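Cow rumen GH26 endo-mannanase (Metagenome, PDB 6UEH) probably hydrolyses internal beta-1,4-mannosidic bonds in mannans such as galactomannan, as a family 26 glycoside hydrolase carrying an accessory domain. Local coordinates at residues N356-Q361 / Y379-G384. Numbering follows the deposited sequence.
Sequences NLIWEQ and YVDMIG
With CG beside its backbone N (chi1 -59°), D381 turns its carboxylate toward the neighbouring strand, while E360 and M382 set CG anti to their backbone N and run out along one face of the sheet. D381 OD2 accepts a hydrogen bond from W359 N at 2.9 Å, on its anti side, 21° out of the carboxylate plane, the N-H angle 166°, and lies in plane at the indole edge, 3.4 Å from W359 CD1. D381 OD1 hydrogen-bonds with S146 OG, and E360 OE1 with Y447 OH. In return D381 N donates a hydrogen bond to W359 O at 2.7 Å, so D381 grips both polar backbone atoms of W359 just ahead of the ladder. That ladder is parallel: Q361 N donates to M382 O, and G384 N to Q361 O, both at 2.9 Å, the latter from above the carbonyl plane. The anti chi1 and chi2 of M382 carry SD to 3.4 Å from E360 OE2, and the bend at chi3 brings CE up to I358 CG2; the same OE2 lies 3.3 Å from G384 CA. An alanine at E360 would probably leave the Y447 hydroxyl without this mate and open a gap beside the M382 thioether. On the other face, Q361 lays its chain across V380, OE1 3.4 Å from V380 CG2, with hydrogen bonds between OE1 and A375 N and between NE2 and Y337 OH. M382 packs on helix 152-164, W359 and Q361 on helix 334-351. Strands 357-362 and 382-387 are neighbours in the eight-stranded parallel sheet, consistent with the (beta/alpha)8 (TIM) barrel of glycoside hydrolase family 26.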
loop_
_atom_site.group_PDB
_atom_site.type_symbol
_atom_site.label_atom_id
_atom_site.label_comp_id
_atom_site.label_asym_id
_atom_site.label_seq_id
_atom_site.Cartn_x
_atom_site.Cartn_y
_atom_site.Cartn_z
ATOM N N ASN A 356 10.672 -8.113 19.272
ATOM C CA ASN A 356 11.555 -7.238 18.510
ATOM C C ASN A 356 11.024 -6.956 17.110
ATOM O O ASN A 356 11.761 -6.489 16.243
ATOM C CB ASN A 356 12.950 -7.856 18.412
ATOM C CG ASN A 356 12.935 -9.216 17.730
ATOM O OD1 ASN A 356 11.982 -9.982 17.874
ATOM N ND2 ASN A 356 13.991 -9.519 16.983
ATOM N N LEU A 357 9.745 -7.236 16.896
ATOM C CA LEU A 357 9.167 -7.188 15.560
ATOM C C LEU A 357 8.245 -5.996 15.353
ATOM O O LEU A 357 7.447 -5.651 16.224
ATOM C CB LEU A 357 8.395 -8.477 15.275
ATOM C CG LEU A 357 9.145 -9.786 15.521
ATOM C CD1 LEU A 357 8.233 -10.979 15.265
ATOM C CD2 LEU A 357 10.399 -9.857 14.655
ATOM N N ILE A 358 8.373 -5.371 14.188
ATOM C CA ILE A 358 7.420 -4.369 13.736
ATOM C C ILE A 358 6.531 -5.025 12.688
ATOM O O ILE A 358 6.967 -5.283 11.567
ATOM C CB ILE A 358 8.117 -3.125 13.152
ATOM C CG1 ILE A 358 9.022 -2.484 14.209
ATOM C CG2 ILE A 358 7.088 -2.122 12.647
ATOM C CD1 ILE A 358 9.723 -1.230 13.737
ATOM N N TRP A 359 5.291 -5.312 13.065
ATOM C CA TRP A 359 4.408 -6.116 12.228
ATOM C C TRP A 359 3.814 -5.310 11.076
ATOM O O TRP A 359 2.972 -4.434 11.284
ATOM C CB TRP A 359 3.292 -6.726 13.080
ATOM C CG TRP A 359 3.792 -7.697 14.108
ATOM C CD1 TRP A 359 4.345 -7.400 15.322
ATOM C CD2 TRP A 359 3.783 -9.125 14.010
ATOM N NE1 TRP A 359 4.682 -8.557 15.984
ATOM C CE2 TRP A 359 4.346 -9.630 15.199
ATOM C CE3 TRP A 359 3.352 -10.027 13.031
ATOM C CZ2 TRP A 359 4.490 -10.995 15.436
ATOM C CZ3 TRP A 359 3.496 -11.381 13.267
ATOM C CH2 TRP A 359 4.061 -11.851 14.460
ATOM N N GLU A 360 4.257 -5.616 9.860
ATOM C CA GLU A 360 3.738 -4.955 8.669
ATOM C C GLU A 360 2.817 -5.885 7.894
ATOM O O GLU A 360 3.218 -6.977 7.484
ATOM C CB GLU A 360 4.874 -4.478 7.762
ATOM C CG GLU A 360 4.389 -3.768 6.505
ATOM C CD GLU A 360 5.513 -3.124 5.717
ATOM O OE1 GLU A 360 6.649 -3.639 5.764
ATOM O OE2 GLU A 360 5.260 -2.097 5.055
ATOM N N GLN A 361 1.579 -5.448 7.700
ATOM C CA GLN A 361 0.610 -6.235 6.955
ATOM C C GLN A 361 0.277 -5.562 5.631
ATOM O O GLN A 361 0.009 -4.359 5.585
ATOM C CB GLN A 361 -0.663 -6.442 7.778
ATOM C CG GLN A 361 -1.702 -7.316 7.093
ATOM C CD GLN A 361 -2.889 -7.614 7.984
ATOM O OE1 GLN A 361 -3.563 -6.703 8.470
ATOM N NE2 GLN A 361 -3.145 -8.897 8.214
ATOM N N TYR A 379 -3.084 -5.678 16.194
ATOM C CA TYR A 379 -2.280 -6.771 15.646
ATOM C C TYR A 379 -1.324 -6.340 14.532
ATOM O O TYR A 379 -0.586 -7.166 13.995
ATOM C CB TYR A 379 -3.190 -7.880 15.110
ATOM C CG TYR A 379 -3.775 -8.778 16.174
ATOM C CD1 TYR A 379 -3.040 -9.833 16.701
ATOM C CD2 TYR A 379 -5.067 -8.585 16.640
ATOM C CE1 TYR A 379 -3.572 -10.661 17.672
ATOM C CE2 TYR A 379 -5.609 -9.407 17.613
ATOM C CZ TYR A 379 -4.856 -10.444 18.123
ATOM O OH TYR A 379 -5.388 -11.267 19.089
ATOM N N VAL A 380 -1.352 -5.058 14.176
ATOM C CA VAL A 380 -0.579 -4.549 13.042
ATOM C C VAL A 380 0.117 -3.230 13.403
ATOM O O VAL A 380 -0.470 -2.383 14.076
ATOM C CB VAL A 380 -1.483 -4.338 11.795
ATOM C CG1 VAL A 380 -0.675 -3.820 10.614
ATOM C CG2 VAL A 380 -2.199 -5.635 11.418
ATOM N N ASP A 381 1.362 -3.060 12.959
ATOM C CA ASP A 381 2.134 -1.854 13.266
ATOM C C ASP A 381 2.390 -0.980 12.043
ATOM O O ASP A 381 2.841 0.158 12.169
ATOM C CB ASP A 381 3.478 -2.226 13.893
ATOM C CG ASP A 381 3.325 -3.023 15.167
ATOM O OD1 ASP A 381 2.442 -2.679 15.979
ATOM O OD2 ASP A 381 4.087 -3.995 15.352
ATOM N N MET A 382 2.119 -1.519 10.860
ATOM C CA MET A 382 2.438 -0.829 9.616
ATOM C C MET A 382 1.665 -1.455 8.464
ATOM O O MET A 382 1.446 -2.664 8.447
ATOM C CB MET A 382 3.946 -0.887 9.344
ATOM C CG MET A 382 4.406 -0.165 8.084
ATOM S SD MET A 382 6.180 -0.354 7.771
ATOM C CE MET A 382 6.869 0.314 9.287
ATOM N N ILE A 383 1.248 -0.632 7.508
ATOM C CA ILE A 383 0.576 -1.130 6.315
ATOM C C ILE A 383 1.513 -1.082 5.115
ATOM O O ILE A 383 2.098 -0.043 4.816
ATOM C CB ILE A 383 -0.695 -0.320 5.988
ATOM C CG1 ILE A 383 -1.653 -0.321 7.180
ATOM C CG2 ILE A 383 -1.380 -0.884 4.749
ATOM C CD1 ILE A 383 -2.140 -1.693 7.566
ATOM N N GLY A 384 1.654 -2.209 4.428
ATOM C CA GLY A 384 2.476 -2.258 3.235
ATOM C C GLY A 384 1.634 -2.355 1.980
ATOM O O GLY A 384 0.576 -2.980 1.984
#